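Local coordinates for protein particle-associated glycoside hydrolase (Acinetobacter phage Fri1, PDB 6C72) that probably degrades the capsular polysaccharide of its Acinetobacter baumannii host during phage entry, acting as a tailspike glycoside hydrolase, at residues K88-T93 / G125-P131; G396-T402 / F421-R427; F499-V505 / R563-A568. All blocks are in the same frame, centred on the assembly; numbering follows the deposited sequence.

Overall arrangement
The three contacts show how one chain uses two kinds of beta pairing. Contacts 1 and 2, with centres 47 Å apart, belong to the same long parallel sheet of the beta-helix; contact 1 starts that sheet across a helical crossover, while contact 2 joins successive coils far along it. Both are largely buried, and both have a zinc-bound side chain on their outer face. Contact 3 lies about 92 Å from contact 1, between centres, on the opposite side of the chain's centre, in an antiparallel C-terminal domain. It is only partly buried. Asparagine side chains bond the backbone in contact 2, which also meets another subunit, whereas contact 3 adapts through a bulge and touches no other chain.

Contact 1 of 3, residues K88-T93 / G125-P131; sequences KVLHAT and GGVVQLP. With ZN (zinc ion), chain E; ZN (zinc ion), chain F.
Gln-129, Lys-88 and Val-127 carry much of this parallel pairing, in which strands 89-91 and 126-129 run 4.6 Å apart at an angle of 16°. Helix 110-122 links them, so the unit is a beta-alpha-beta crossover that begins the long parallel sheet. The register pairs Val-89 with Val-127, Leu-90 with Val-128 and His-91 with Gln-129. Lys-88, in a left-handed conformation (54/35), enters the ladder: its O accepts Val-127 N at 2.9 Å, and its CE reaches Gly-125 O at 3.5 Å. A CB on Gly-126 would clash with that same Lys-88 O. Next come Leu-90 N to Val-127 O (2.8 Å), Gln-129 N to Leu-90 O (2.8 Å) and Ala-92 N to Gln-129 O (2.9 Å). Leu-90 and Val-128 share the face that packs on the helix. On the other face Val-127 CB meets Val-89 CG2 at 4.2 Å, and Gln-129 (chi1 t, chi2 p) sets its CB 4.1 Å from the centroid of the His-91 ring, a CH-pi contact; its amide OE1 bonds Arg-148. His-91 (chi1 m) binds one zinc through ND1 (2.4 Å) and a second through NE2 (2.0 Å). Water 1 ligates the first zinc and donates to Gln-129 O at 2.9 Å. The chemistry thus couples metal binding to the backbone of the adjoining strand, with an imidazole bridging two ions above an apolar methylene.

Contact 2 of 3, residues G396-T402 / F421-R427; sequences GRFTNNT and FLIEGNR. With ZN (zinc ion), chain I.
Phe-398 (chi1 t) lays its CB against Phe-421 CZ at 3.9 Å and against Ile-423 CG1 at 4.3 Å, stacking apolar groups of successive coils on the inner face of a parallel beta-helix. Strands 396-399 and 422-424 lie 4.8 Å apart at 16°, with a constant offset of 25 residues: Gly-396 pairs with Phe-421, Arg-397 with Leu-422, Thr-399 with Glu-424 and, beyond the bend, Thr-402 with Arg-427. Leu-422 N bonds Gly-396 O (2.8 Å), Phe-398 N bonds Leu-422 O (2.7 Å), Glu-424 N bonds Phe-398 O (3.2 Å) and Asn-400 N bonds Glu-424 O (3.1 Å). At the bend Asn-400 (57/34) and Gly-425 (71/13) both turn left-handed, and the ladder resumes with Arg-427 N to Asn-401 O at 2.7 Å. Asn-426 (chi1 m) spans the corner, giving ND2 to Phe-398 O (2.8 Å) and taking Asn-401 N on OD1 (2.8 Å). Asn-401 and Asn-447 bond the coils before them in the same way, an asparagine ladder. Outside, Glu-424 chelates zinc through OE1 (2.4 Å) and OE2 (2.3 Å), while Arg-397 NH2 bonds zinc-bound water 4 at 3.0 Å. The pair is flanked by strand 372-375, bonded to Arg-397 and Thr-399, and by strand 443-444, touched by Leu-422 and Ile-423; at the bend, Gly-425 O accepts Lys-370 NZ of the third subunit.

Contact 3 of 3, residues F499-V505 / R563-A568; sequences FKEVLTV and RTLSLA
A classic beta bulge interrupts this antiparallel pairing in the C-terminal beta-sandwich, where strands 500-504 and 564-568 approach to 4.4 Å at 133°. Val-502 (-116/-34) and Leu-503 (-158/164) both face Leu-565, so the register slips by one between the Glu-501–Ser-566 and Leu-503–Leu-565 pairs. Backbone hydrogen bonds follow that slip. Lys-500 and Leu-567 bond each other reciprocally, Lys-500 N to Leu-567 O at 2.8 Å and Leu-567 N to Lys-500 O at 2.9 Å; past them Val-502 N reaches Leu-565 O (2.9 Å), Leu-565 N reaches Leu-503 O (2.8 Å) and Val-505 N reaches Arg-563 O (3.0 Å). Apolar packing gathers at the bulge: Val-502 CG2 (chi1 m) lies 4.1 Å from both Leu-565 CG and Leu-567 CG, and Leu-503 CD1 4.0 Å from Leu-565 CB. Leu-503 and Leu-567 also meet strand 576-585 of the facing sheet. At one end, Ala-568 CB makes a CH-pi contact 4.0 Å from the centroid of the Phe-499 ring. Polar side chains close the other end, with Arg-563 NE donating to Val-505 O at 3.0 Å and, in the non-hydrogen-bonded pair, Thr-504 OG1 hydrogen-bonded to Thr-564 OG1 at 2.8 Å.

Contact 1 of 3, residues K88-T93 / G125-P131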
# COMPACT_ATOMS: atom_id res chain seq x y z
N LYS A 88 -14.47 -32.72 1.51
CA LYS A 88 -15.24 -31.55 1.93
C LYS A 88 -15.94 -30.86 0.75
O LYS A 88 -16.11 -29.63 0.75
CB LYS A 88 -14.37 -30.54 2.68
CG LYS A 88 -13.70 -31.11 3.92
CD LYS A 88 -12.69 -30.13 4.51
CE LYS A 88 -13.36 -28.82 4.93
NZ LYS A 88 -12.37 -27.86 5.52
N VAL A 89 -16.39 -31.62 -0.23
CA VAL A 89 -17.14 -31.10 -1.38
C VAL A 89 -18.42 -31.92 -1.51
O VAL A 89 -18.36 -33.14 -1.66
CB VAL A 89 -16.33 -31.16 -2.69
CG1 VAL A 89 -17.16 -30.62 -3.85
CG2 VAL A 89 -15.03 -30.39 -2.58
N LEU A 90 -19.56 -31.25 -1.42
CA LEU A 90 -20.85 -31.86 -1.68
C LEU A 90 -21.40 -31.34 -3.00
O LEU A 90 -21.58 -30.13 -3.17
CB LEU A 90 -21.82 -31.56 -0.54
CG LEU A 90 -23.28 -31.89 -0.80
CD1 LEU A 90 -23.49 -33.38 -1.04
CD2 LEU A 90 -24.07 -31.43 0.39
N HIS A 91 -21.65 -32.25 -3.94
CA HIS A 91 -22.32 -31.87 -5.19
C HIS A 91 -23.81 -31.77 -4.92
O HIS A 91 -24.42 -32.72 -4.42
CB HIS A 91 -22.02 -32.88 -6.29
CG HIS A 91 -20.59 -32.87 -6.74
ND1 HIS A 91 -20.20 -32.40 -7.98
CD2 HIS A 91 -19.46 -33.27 -6.12
CE1 HIS A 91 -18.89 -32.49 -8.09
NE2 HIS A 91 -18.41 -33.02 -6.98
N ALA A 92 -24.41 -30.61 -5.20
CA ALA A 92 -25.83 -30.43 -4.95
C ALA A 92 -26.66 -31.46 -5.71
O ALA A 92 -27.76 -31.83 -5.26
CB ALA A 92 -26.26 -29.01 -5.32
N THR A 93 -26.17 -31.95 -6.85
CA THR A 93 -26.88 -33.03 -7.53
C THR A 93 -27.04 -34.26 -6.64
O THR A 93 -27.98 -35.04 -6.82
CB THR A 93 -26.16 -33.41 -8.82
OG1 THR A 93 -24.78 -33.69 -8.52
CG2 THR A 93 -26.26 -32.30 -9.87
N GLY A 125 -18.03 -27.57 7.28
CA GLY A 125 -17.89 -26.64 6.19
C GLY A 125 -17.20 -27.27 4.99
O GLY A 125 -16.85 -28.45 4.96
N GLY A 126 -17.00 -26.42 3.99
CA GLY A 126 -16.43 -26.89 2.75
C GLY A 126 -17.09 -26.23 1.55
O GLY A 126 -17.34 -25.02 1.54
N VAL A 127 -17.38 -27.02 0.53
CA VAL A 127 -17.88 -26.50 -0.73
C VAL A 127 -19.15 -27.24 -1.13
O VAL A 127 -19.20 -28.47 -1.07
CB VAL A 127 -16.82 -26.61 -1.85
CG1 VAL A 127 -17.43 -26.24 -3.18
CG2 VAL A 127 -15.63 -25.71 -1.53
N VAL A 128 -20.17 -26.48 -1.51
CA VAL A 128 -21.32 -27.02 -2.23
C VAL A 128 -21.10 -26.72 -3.70
O VAL A 128 -21.07 -25.55 -4.11
CB VAL A 128 -22.64 -26.42 -1.73
CG1 VAL A 128 -23.75 -26.83 -2.69
CG2 VAL A 128 -22.94 -26.89 -0.31
N GLN A 129 -20.88 -27.78 -4.48
CA GLN A 129 -20.63 -27.66 -5.91
C GLN A 129 -21.96 -27.63 -6.65
O GLN A 129 -22.82 -28.50 -6.43
CB GLN A 129 -19.78 -28.84 -6.39
CG GLN A 129 -19.47 -28.83 -7.87
CD GLN A 129 -18.51 -27.70 -8.27
OE1 GLN A 129 -17.46 -27.52 -7.64
NE2 GLN A 129 -18.88 -26.95 -9.30
N LEU A 130 -22.14 -26.65 -7.47
CA LEU A 130 -23.30 -26.62 -8.35
C LEU A 130 -22.91 -27.13 -9.73
O LEU A 130 -21.78 -26.94 -10.16
CB LEU A 130 -23.88 -25.21 -8.49
CG LEU A 130 -24.33 -24.58 -7.18
CD1 LEU A 130 -24.93 -23.21 -7.41
CD2 LEU A 130 -25.32 -25.51 -6.47
N PRO A 131 -23.80 -27.80 -10.44
CA PRO A 131 -23.50 -28.22 -11.81
C PRO A 131 -23.73 -27.06 -12.77
O PRO A 131 -24.15 -25.98 -12.39
CB PRO A 131 -24.51 -29.34 -12.05
CG PRO A 131 -25.71 -28.88 -11.29
CD PRO A 131 -25.16 -28.20 -10.04
ZN ZN E . -21.82 -31.87 -9.65
ZN ZN F . -16.38 -33.03 -7.08
O HOH W 1 -23.56 -30.55 -8.27
O HOH W 2 -15.98 -34.54 -8.16
O HOH W 3 -15.58 -30.74 -7.49

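Contact 2 of 3, residues G396-T402 / F421-R427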
# COMPACT_ATOMS: atom_id res chain seq x y z
N GLY A 396 -6.51 15.14 0.40
CA GLY A 396 -6.19 13.93 -0.30
C GLY A 396 -5.08 14.13 -1.32
O GLY A 396 -4.46 15.19 -1.39
N ARG A 397 -4.87 13.07 -2.10
CA ARG A 397 -3.82 12.98 -3.09
C ARG A 397 -4.43 12.42 -4.37
O ARG A 397 -5.01 11.33 -4.36
CB ARG A 397 -2.69 12.08 -2.59
CG ARG A 397 -2.09 12.56 -1.29
CD ARG A 397 -1.02 11.62 -0.77
NE ARG A 397 0.07 11.47 -1.73
CZ ARG A 397 1.13 12.28 -1.82
NH1 ARG A 397 1.25 13.32 -0.99
NH2 ARG A 397 2.08 12.04 -2.72
N PHE A 398 -4.34 13.21 -5.43
CA PHE A 398 -4.78 12.85 -6.78
C PHE A 398 -3.51 12.77 -7.63
O PHE A 398 -3.06 13.77 -8.18
CB PHE A 398 -5.77 13.89 -7.29
CG PHE A 398 -6.44 13.52 -8.58
CD1 PHE A 398 -7.62 12.81 -8.57
CD2 PHE A 398 -5.93 13.93 -9.80
CE1 PHE A 398 -8.27 12.48 -9.76
CE2 PHE A 398 -6.57 13.61 -10.98
CZ PHE A 398 -7.74 12.88 -10.96
N THR A 399 -2.93 11.58 -7.71
CA THR A 399 -1.59 11.41 -8.23
C THR A 399 -1.55 10.45 -9.41
O THR A 399 -2.26 9.43 -9.44
CB THR A 399 -0.64 10.89 -7.13
OG1 THR A 399 -1.25 9.77 -6.48
CG2 THR A 399 -0.31 11.99 -6.10
N ASN A 400 -0.72 10.80 -10.41
CA ASN A 400 -0.38 9.89 -11.49
C ASN A 400 -1.61 9.38 -12.23
O ASN A 400 -1.64 8.24 -12.67
CB ASN A 400 0.44 8.71 -10.97
CG ASN A 400 1.73 9.16 -10.32
OD1 ASN A 400 1.99 8.87 -9.15
ND2 ASN A 400 2.56 9.88 -11.08
N ASN A 401 -2.63 10.22 -12.36
CA ASN A 401 -3.82 9.86 -13.10
C ASN A 401 -3.79 10.53 -14.46
O ASN A 401 -3.06 11.51 -14.68
CB ASN A 401 -5.09 10.27 -12.34
CG ASN A 401 -5.11 9.74 -10.93
OD1 ASN A 401 -5.17 8.53 -10.73
ND2 ASN A 401 -5.02 10.65 -9.91
N THR A 402 -4.60 10.01 -15.37
CA THR A 402 -4.75 10.59 -16.70
C THR A 402 -6.21 10.96 -16.90
O THR A 402 -7.10 10.15 -16.64
CB THR A 402 -4.26 9.62 -17.78
OG1 THR A 402 -2.85 9.41 -17.64
CG2 THR A 402 -4.55 10.14 -19.21
N PHE A 421 -5.72 19.10 -0.66
CA PHE A 421 -5.96 18.20 -1.79
C PHE A 421 -4.83 18.41 -2.80
O PHE A 421 -4.75 19.47 -3.44
CB PHE A 421 -7.33 18.48 -2.40
CG PHE A 421 -7.77 17.47 -3.44
CD1 PHE A 421 -8.18 16.20 -3.07
CD2 PHE A 421 -7.82 17.82 -4.78
CE1 PHE A 421 -8.60 15.27 -4.03
CE2 PHE A 421 -8.24 16.89 -5.73
CZ PHE A 421 -8.63 15.61 -5.35
N LEU A 422 -3.95 17.42 -2.94
CA LEU A 422 -2.75 17.53 -3.75
C LEU A 422 -2.96 16.91 -5.13
O LEU A 422 -3.34 15.74 -5.24
CB LEU A 422 -1.56 16.88 -3.06
CG LEU A 422 -0.24 16.86 -3.84
CD1 LEU A 422 0.20 18.28 -4.20
CD2 LEU A 422 0.85 16.18 -3.04
N ILE A 423 -2.68 17.69 -6.17
CA ILE A 423 -2.82 17.28 -7.56
C ILE A 423 -1.42 17.27 -8.17
O ILE A 423 -0.81 18.34 -8.38
CB ILE A 423 -3.76 18.22 -8.33
CG1 ILE A 423 -5.16 18.16 -7.69
CG2 ILE A 423 -3.77 17.91 -9.83
CD1 ILE A 423 -6.16 19.08 -8.32
N GLU A 424 -0.90 16.08 -8.45
CA GLU A 424 0.52 15.90 -8.73
C GLU A 424 0.73 14.69 -9.64
O GLU A 424 0.10 13.65 -9.46
CB GLU A 424 1.29 15.72 -7.42
CG GLU A 424 2.71 15.23 -7.57
CD GLU A 424 3.40 15.11 -6.22
OE1 GLU A 424 3.10 14.13 -5.49
OE2 GLU A 424 4.22 16.00 -5.87
N GLY A 425 1.66 14.83 -10.60
CA GLY A 425 2.05 13.73 -11.45
C GLY A 425 1.03 13.29 -12.47
O GLY A 425 1.19 12.21 -13.05
N ASN A 426 -0.02 14.08 -12.71
CA ASN A 426 -1.13 13.69 -13.58
C ASN A 426 -0.86 14.07 -15.04
O ASN A 426 -0.07 14.97 -15.33
CB ASN A 426 -2.42 14.34 -13.09
CG ASN A 426 -2.78 13.92 -11.67
OD1 ASN A 426 -3.31 12.83 -11.45
ND2 ASN A 426 -2.46 14.77 -10.70
N ARG A 427 -1.53 13.36 -15.95
CA ARG A 427 -1.53 13.70 -17.37
C ARG A 427 -2.89 14.26 -17.73
O ARG A 427 -3.90 13.55 -17.70
CB ARG A 427 -1.19 12.49 -18.23
CG ARG A 427 0.22 12.03 -18.06
CD ARG A 427 0.76 11.60 -19.39
NE ARG A 427 -0.10 10.59 -19.98
CZ ARG A 427 0.31 9.74 -20.90
NH1 ARG A 427 1.57 9.80 -21.34
NH2 ARG A 427 -0.52 8.84 -21.39
ZN ZN I . 5.25 14.50 -4.43
O HOH W 4 3.97 14.32 -2.57
O HOH W 5 6.94 16.29 -4.29

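Contact 3 of 3, residues F499-V505 / R563-A568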
# COMPACT_ATOMS: atom_id res chain seq x y z
N PHE A 499 3.16 59.77 27.88
CA PHE A 499 4.28 58.98 27.37
C PHE A 499 4.20 57.56 27.91
O PHE A 499 3.92 57.35 29.09
CB PHE A 499 5.62 59.60 27.79
CG PHE A 499 6.15 60.61 26.81
CD1 PHE A 499 6.69 60.19 25.59
CD2 PHE A 499 6.10 61.95 27.08
CE1 PHE A 499 7.19 61.11 24.69
CE2 PHE A 499 6.59 62.88 26.18
CZ PHE A 499 7.14 62.45 24.98
N LYS A 500 4.45 56.60 27.04
CA LYS A 500 4.35 55.18 27.37
C LYS A 500 5.61 54.47 26.87
O LYS A 500 5.96 54.59 25.69
CB LYS A 500 3.09 54.58 26.74
CG LYS A 500 3.13 53.09 26.56
CD LYS A 500 1.73 52.51 26.27
CE LYS A 500 1.12 53.11 25.00
NZ LYS A 500 0.07 52.22 24.43
N GLU A 501 6.29 53.77 27.77
CA GLU A 501 7.41 52.93 27.37
C GLU A 501 6.93 51.83 26.43
O GLU A 501 6.00 51.10 26.76
CB GLU A 501 8.08 52.32 28.61
CG GLU A 501 8.84 53.29 29.50
CD GLU A 501 9.42 52.62 30.75
OE1 GLU A 501 8.89 51.58 31.17
OE2 GLU A 501 10.43 53.13 31.31
N VAL A 502 7.57 51.71 25.26
CA VAL A 502 7.12 50.72 24.28
C VAL A 502 8.18 49.65 24.04
O VAL A 502 7.84 48.48 23.82
CB VAL A 502 6.70 51.37 22.94
CG1 VAL A 502 5.51 52.30 23.12
CG2 VAL A 502 7.88 52.10 22.29
N LEU A 503 9.47 50.00 24.10
CA LEU A 503 10.50 49.00 23.79
C LEU A 503 11.84 49.40 24.40
O LEU A 503 12.06 50.54 24.78
CB LEU A 503 10.67 48.80 22.28
CG LEU A 503 11.11 50.01 21.44
CD1 LEU A 503 12.62 50.14 21.38
CD2 LEU A 503 10.54 49.90 20.03
N THR A 504 12.73 48.41 24.46
CA THR A 504 14.12 48.59 24.88
C THR A 504 15.01 47.91 23.86
O THR A 504 14.88 46.70 23.63
CB THR A 504 14.34 47.99 26.28
OG1 THR A 504 13.54 48.69 27.23
CG2 THR A 504 15.79 48.10 26.69
N VAL A 505 15.92 48.67 23.26
CA VAL A 505 16.82 48.13 22.23
C VAL A 505 17.95 47.38 22.93
O VAL A 505 18.36 47.76 24.03
CB VAL A 505 17.35 49.24 21.31
CG1 VAL A 505 16.22 49.90 20.54
CG2 VAL A 505 18.10 50.28 22.12
N ARG A 563 18.27 53.07 26.85
CA ARG A 563 17.90 52.28 25.69
C ARG A 563 16.40 52.01 25.61
O ARG A 563 15.96 51.23 24.75
CB ARG A 563 18.68 50.98 25.68
CG ARG A 563 20.08 51.14 25.11
CD ARG A 563 21.06 50.14 25.70
NE ARG A 563 20.47 48.82 25.81
CZ ARG A 563 20.34 48.13 26.94
NH1 ARG A 563 20.80 48.62 28.09
NH2 ARG A 563 19.75 46.95 26.90
N THR A 564 15.60 52.61 26.48
CA THR A 564 14.16 52.43 26.50
C THR A 564 13.47 53.60 25.81
O THR A 564 13.62 54.75 26.23
CB THR A 564 13.67 52.28 27.93
OG1 THR A 564 14.23 51.08 28.47
CG2 THR A 564 12.15 52.21 28.00
N LEU A 565 12.66 53.30 24.80
CA LEU A 565 11.94 54.30 24.03
C LEU A 565 10.52 54.46 24.57
O LEU A 565 9.84 53.47 24.82
CB LEU A 565 11.89 53.92 22.55
CG LEU A 565 10.95 54.77 21.69
CD1 LEU A 565 11.39 56.22 21.67
CD2 LEU A 565 10.90 54.19 20.28
N SER A 566 10.09 55.71 24.74
CA SER A 566 8.72 56.03 25.12
C SER A 566 8.08 56.90 24.05
O SER A 566 8.73 57.78 23.48
CB SER A 566 8.67 56.75 26.46
OG SER A 566 9.14 55.91 27.50
N LEU A 567 6.80 56.65 23.78
CA LEU A 567 6.08 57.37 22.74
C LEU A 567 4.80 57.94 23.32
O LEU A 567 4.28 57.46 24.33
CB LEU A 567 5.73 56.46 21.56
CG LEU A 567 6.90 55.80 20.83
CD1 LEU A 567 6.37 54.94 19.67
CD2 LEU A 567 7.91 56.83 20.34
N ALA A 568 4.30 58.99 22.67
CA ALA A 568 3.03 59.58 23.07
C ALA A 568 2.40 60.25 21.86
O ALA A 568 3.10 60.66 20.93
CB ALA A 568 3.20 60.59 24.21